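Local coordinates for xylose isomerase-like TIM barrel domain-containing protein (Thermus thermophilus, PDB 3AYV) that is of unknown function but holds zinc ions in its TIM barrel and may help protect the cell against oxidative stress, at residues A[130-135]-A[182-187]; A[148-151]-A[156-159]. All coordinates share one frame; numbering follows the deposited sequence.

Overall arrangement
The two contacts illustrate how a TIM barrel is held both across its interior and along its wall. In contact 1, strands 132-136 and 185-188 meet across strand 158-162, which separates them in the eight-stranded parallel sheet. In contact 2, helix 147-153 packs on the start of that same middle strand. Along the chain, contact 2 is nested inside the loop that contact 1 closes, and their centres lie about 10 Å apart. They probably join through backbone hydrogen bonds, G158 N to L133 O and L135 N to G158 O. Together they build the sector of the barrel whose strands deliver E136, D162 and H187 to a zinc ion.

Contact 1: residues A[130-135]-A[182-187]; sequences GVRLLL and APEHLH. With ZN (zinc ion), chain F.
L134 and H185 are the nearest backbone positions, with their CA atoms 7.9 Å apart, since strand 158-162 lies between their strands in the TIM barrel. R132, at the start of its strand, meets E184 side-on: R132 NE reaches E184 OE1 at 2.8 Å and R132 NH2 reaches E184 OE2 at 2.9 Å, the latter bond nearly straight (171° at the hydrogen). Each carboxylate oxygen therefore has its own nitrogen, and the two flat groups lie almost in one plane, 19° apart. E184 extends beyond CG to make this reach, whereas the arginine chain bends at chi2 (64°). The remaining guanidinium nitrogen, NH1, is tied to the carbonyl of G155, so the arginine also ties down the loop that leads to strand 158-162. A methionine in place of R132 would probably leave the E184 carboxylate without either N-H partner, free to turn, and the G155 carbonyl without its donor. L134 CD2 packs against the carboxylate end of E184, 3.5 Å from E184 OE1, while L134 CD1 sits over one face of the H185 ring in a CH-pi contact, 3.7 Å from the centroid. Two residues on, the strand delivers H187 to a site shared with E136, D162 and E223, where H187 ND1 binds the zinc ion at 2.4 Å.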
# COMPACT_ATOMS: atom_id res chain seq x y z
N GLY A 130 -12.37 -6.17 11.41
CA GLY A 130 -13.06 -6.21 10.14
C GLY A 130 -12.34 -5.42 9.06
O GLY A 130 -12.96 -4.97 8.10
N VAL A 131 -11.03 -5.27 9.21
CA VAL A 131 -10.19 -4.54 8.25
C VAL A 131 -9.39 -5.58 7.47
O VAL A 131 -8.79 -6.51 8.05
CB VAL A 131 -9.23 -3.60 9.01
CG1 VAL A 131 -8.23 -2.91 8.03
CG2 VAL A 131 -10.03 -2.56 9.85
N ARG A 132 -9.40 -5.47 6.14
CA ARG A 132 -8.66 -6.39 5.28
C ARG A 132 -7.19 -5.95 5.21
O ARG A 132 -6.92 -4.80 4.87
CB ARG A 132 -9.26 -6.35 3.87
CG ARG A 132 -8.50 -7.11 2.78
CD ARG A 132 -8.45 -8.63 3.05
NE ARG A 132 -7.97 -9.36 1.89
CZ ARG A 132 -7.72 -10.67 1.89
NH1 ARG A 132 -7.93 -11.37 2.99
NH2 ARG A 132 -7.26 -11.28 0.79
N LEU A 133 -6.26 -6.85 5.55
CA LEU A 133 -4.82 -6.50 5.64
C LEU A 133 -4.15 -6.83 4.33
O LEU A 133 -4.34 -7.92 3.78
CB LEU A 133 -4.15 -7.30 6.76
CG LEU A 133 -2.79 -6.86 7.29
CD1 LEU A 133 -2.85 -5.44 7.90
CD2 LEU A 133 -2.25 -7.84 8.34
N LEU A 134 -3.34 -5.90 3.82
CA LEU A 134 -2.72 -6.10 2.51
C LEU A 134 -1.23 -5.84 2.62
O LEU A 134 -0.82 -4.79 3.09
CB LEU A 134 -3.29 -5.14 1.46
CG LEU A 134 -4.81 -5.15 1.30
CD1 LEU A 134 -5.24 -3.94 0.49
CD2 LEU A 134 -5.22 -6.47 0.62
N LEU A 135 -0.44 -6.80 2.15
CA LEU A 135 1.01 -6.63 2.07
C LEU A 135 1.41 -6.09 0.71
O LEU A 135 1.04 -6.65 -0.32
CB LEU A 135 1.68 -8.00 2.34
CG LEU A 135 3.20 -8.17 2.19
CD1 LEU A 135 3.91 -7.14 3.07
CD2 LEU A 135 3.54 -9.58 2.59
N ALA A 182 -1.87 -12.15 -7.78
CA ALA A 182 -3.29 -11.80 -7.73
C ALA A 182 -3.58 -10.59 -6.81
O ALA A 182 -4.40 -10.67 -5.89
CB ALA A 182 -4.16 -13.07 -7.37
N PRO A 183 -2.93 -9.44 -7.09
CA PRO A 183 -3.21 -8.27 -6.25
C PRO A 183 -4.68 -7.85 -6.27
O PRO A 183 -5.28 -7.75 -7.35
CB PRO A 183 -2.34 -7.15 -6.89
CG PRO A 183 -2.09 -7.61 -8.29
CD PRO A 183 -2.04 -9.13 -8.23
N GLU A 184 -5.23 -7.60 -5.10
CA GLU A 184 -6.58 -7.10 -5.03
C GLU A 184 -6.61 -5.57 -4.95
O GLU A 184 -7.69 -4.97 -4.98
CB GLU A 184 -7.37 -7.77 -3.89
CG GLU A 184 -6.94 -7.40 -2.49
CD GLU A 184 -7.41 -8.40 -1.46
OE1 GLU A 184 -8.18 -7.99 -0.57
OE2 GLU A 184 -7.00 -9.59 -1.52
N HIS A 185 -5.42 -4.97 -4.89
CA HIS A 185 -5.25 -3.55 -4.56
C HIS A 185 -4.04 -3.13 -5.35
O HIS A 185 -3.02 -3.84 -5.37
CB HIS A 185 -4.95 -3.43 -3.06
CG HIS A 185 -5.42 -2.16 -2.43
ND1 HIS A 185 -4.55 -1.18 -2.00
CD2 HIS A 185 -6.66 -1.74 -2.09
CE1 HIS A 185 -5.23 -0.20 -1.43
NE2 HIS A 185 -6.52 -0.51 -1.49
N LEU A 186 -4.14 -2.01 -6.05
CA LEU A 186 -3.01 -1.55 -6.86
C LEU A 186 -2.60 -0.17 -6.46
O LEU A 186 -3.44 0.72 -6.26
CB LEU A 186 -3.30 -1.63 -8.36
CG LEU A 186 -3.22 -3.09 -8.82
CD1 LEU A 186 -4.62 -3.69 -8.89
CD2 LEU A 186 -2.43 -3.27 -10.13
N HIS A 187 -1.29 0.00 -6.29
CA HIS A 187 -0.70 1.31 -6.06
C HIS A 187 -0.17 1.81 -7.39
O HIS A 187 0.73 1.19 -7.98
CB HIS A 187 0.41 1.22 -5.02
CG HIS A 187 -0.09 1.30 -3.61
ND1 HIS A 187 0.76 1.36 -2.53
CD2 HIS A 187 -1.35 1.36 -3.11
CE1 HIS A 187 0.05 1.41 -1.41
NE2 HIS A 187 -1.23 1.42 -1.74
ZN ZN F . 3.08 1.84 -3.03
O HOH W 1 2.81 3.12 -0.87
O HOH W 2 4.46 3.83 -2.96

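Contact 2: residues A[148-151]-A[156-159]; sequences PVLE and ELGF
A single water joins helix 147-153 to the segment 156-159: it donates to L150 O at 2.7 Å and accepts from L157 N at 3.0 Å, bridging the two residues whose backbones come nearest to each other. The water gives a carbonyl midway along the helix and the amide of L157 a common partner. Alongside this polar link the contact is apolar. V149 and L150, successive on the helix, both turn a methyl to L157; V149 CG1 meets L157 CD2 at 3.7 Å, and L150 CD2 lies 4.0 Å from L157 CG. The arrangement belongs to a right-handed beta-alpha-beta crossover of the TIM barrel, in which helix 147-153 connects strand 132-136 to strand 158-162 and packs on the outside of both. V149 accordingly also touches L135, and L157 touches L133. L150, with CG anti to its carbonyl carbon (chi1 -56°), forks over the segment 156-159: L150 CD2 rests near two successive carbonyl oxygens, 3.6 Å from L157 O and 3.7 Å from G158 O, whereas L150 CD1 reaches F159 CB at 4.1 Å. Between L157 and F159, G158 contributes backbone alone. The ring of F159 leads away from the helix segment, because CG stands opposite the backbone N (chi1 175°), and it packs among L146, L181 and P183.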
# COMPACT_ATOMS: atom_id res chain seq x y z
N PRO A 148 5.03 -17.26 -0.19
CA PRO A 148 4.82 -18.09 1.02
C PRO A 148 4.16 -17.35 2.19
O PRO A 148 3.47 -17.98 3.03
CB PRO A 148 6.24 -18.51 1.41
CG PRO A 148 7.09 -18.32 0.11
CD PRO A 148 6.48 -17.06 -0.45
N VAL A 149 4.37 -16.05 2.29
CA VAL A 149 3.71 -15.26 3.35
C VAL A 149 2.21 -15.32 3.12
O VAL A 149 1.42 -15.56 4.05
CB VAL A 149 4.17 -13.78 3.39
CG1 VAL A 149 3.58 -13.06 4.61
CG2 VAL A 149 5.72 -13.68 3.41
N LEU A 150 1.81 -15.03 1.88
CA LEU A 150 0.39 -15.12 1.50
C LEU A 150 -0.17 -16.52 1.71
O LEU A 150 -1.27 -16.68 2.27
CB LEU A 150 0.22 -14.68 0.04
CG LEU A 150 0.77 -13.28 -0.25
CD1 LEU A 150 0.84 -13.02 -1.74
CD2 LEU A 150 -0.14 -12.25 0.43
N GLU A 151 0.56 -17.53 1.27
CA GLU A 151 0.04 -18.91 1.36
C GLU A 151 -0.12 -19.36 2.81
O GLU A 151 -1.09 -20.04 3.15
CB GLU A 151 1.01 -19.88 0.73
CG GLU A 151 1.29 -19.77 -0.71
CD GLU A 151 2.28 -20.86 -1.08
OE1 GLU A 151 3.52 -20.60 -1.08
OE2 GLU A 151 1.82 -22.00 -1.27
N GLU A 156 -6.20 -14.98 4.34
CA GLU A 156 -6.44 -13.93 5.35
C GLU A 156 -5.53 -12.70 5.16
O GLU A 156 -5.66 -11.70 5.89
CB GLU A 156 -6.25 -14.49 6.77
CG GLU A 156 -7.23 -15.67 7.04
CD GLU A 156 -8.66 -15.20 6.88
OE1 GLU A 156 -9.07 -14.30 7.66
OE2 GLU A 156 -9.36 -15.69 5.97
N LEU A 157 -4.59 -12.81 4.23
CA LEU A 157 -3.70 -11.69 3.89
C LEU A 157 -3.75 -11.45 2.39
O LEU A 157 -3.56 -12.38 1.60
CB LEU A 157 -2.28 -12.03 4.31
CG LEU A 157 -1.20 -10.99 4.08
CD1 LEU A 157 -1.53 -9.74 4.91
CD2 LEU A 157 0.15 -11.61 4.45
N GLY A 158 -4.00 -10.21 1.99
CA GLY A 158 -4.04 -9.91 0.57
C GLY A 158 -2.73 -9.26 0.13
O GLY A 158 -1.85 -9.01 0.96
N PHE A 159 -2.64 -8.98 -1.17
CA PHE A 159 -1.46 -8.40 -1.81
C PHE A 159 -1.81 -7.08 -2.51
O PHE A 159 -2.83 -6.97 -3.19
CB PHE A 159 -0.87 -9.40 -2.81
CG PHE A 159 0.30 -8.86 -3.60
CD1 PHE A 159 1.43 -8.35 -2.95
CD2 PHE A 159 0.27 -8.84 -5.00
CE1 PHE A 159 2.51 -7.81 -3.67
CE2 PHE A 159 1.36 -8.34 -5.74
CZ PHE A 159 2.48 -7.81 -5.06
O HOH W 3 -3.38 -15.03 2.54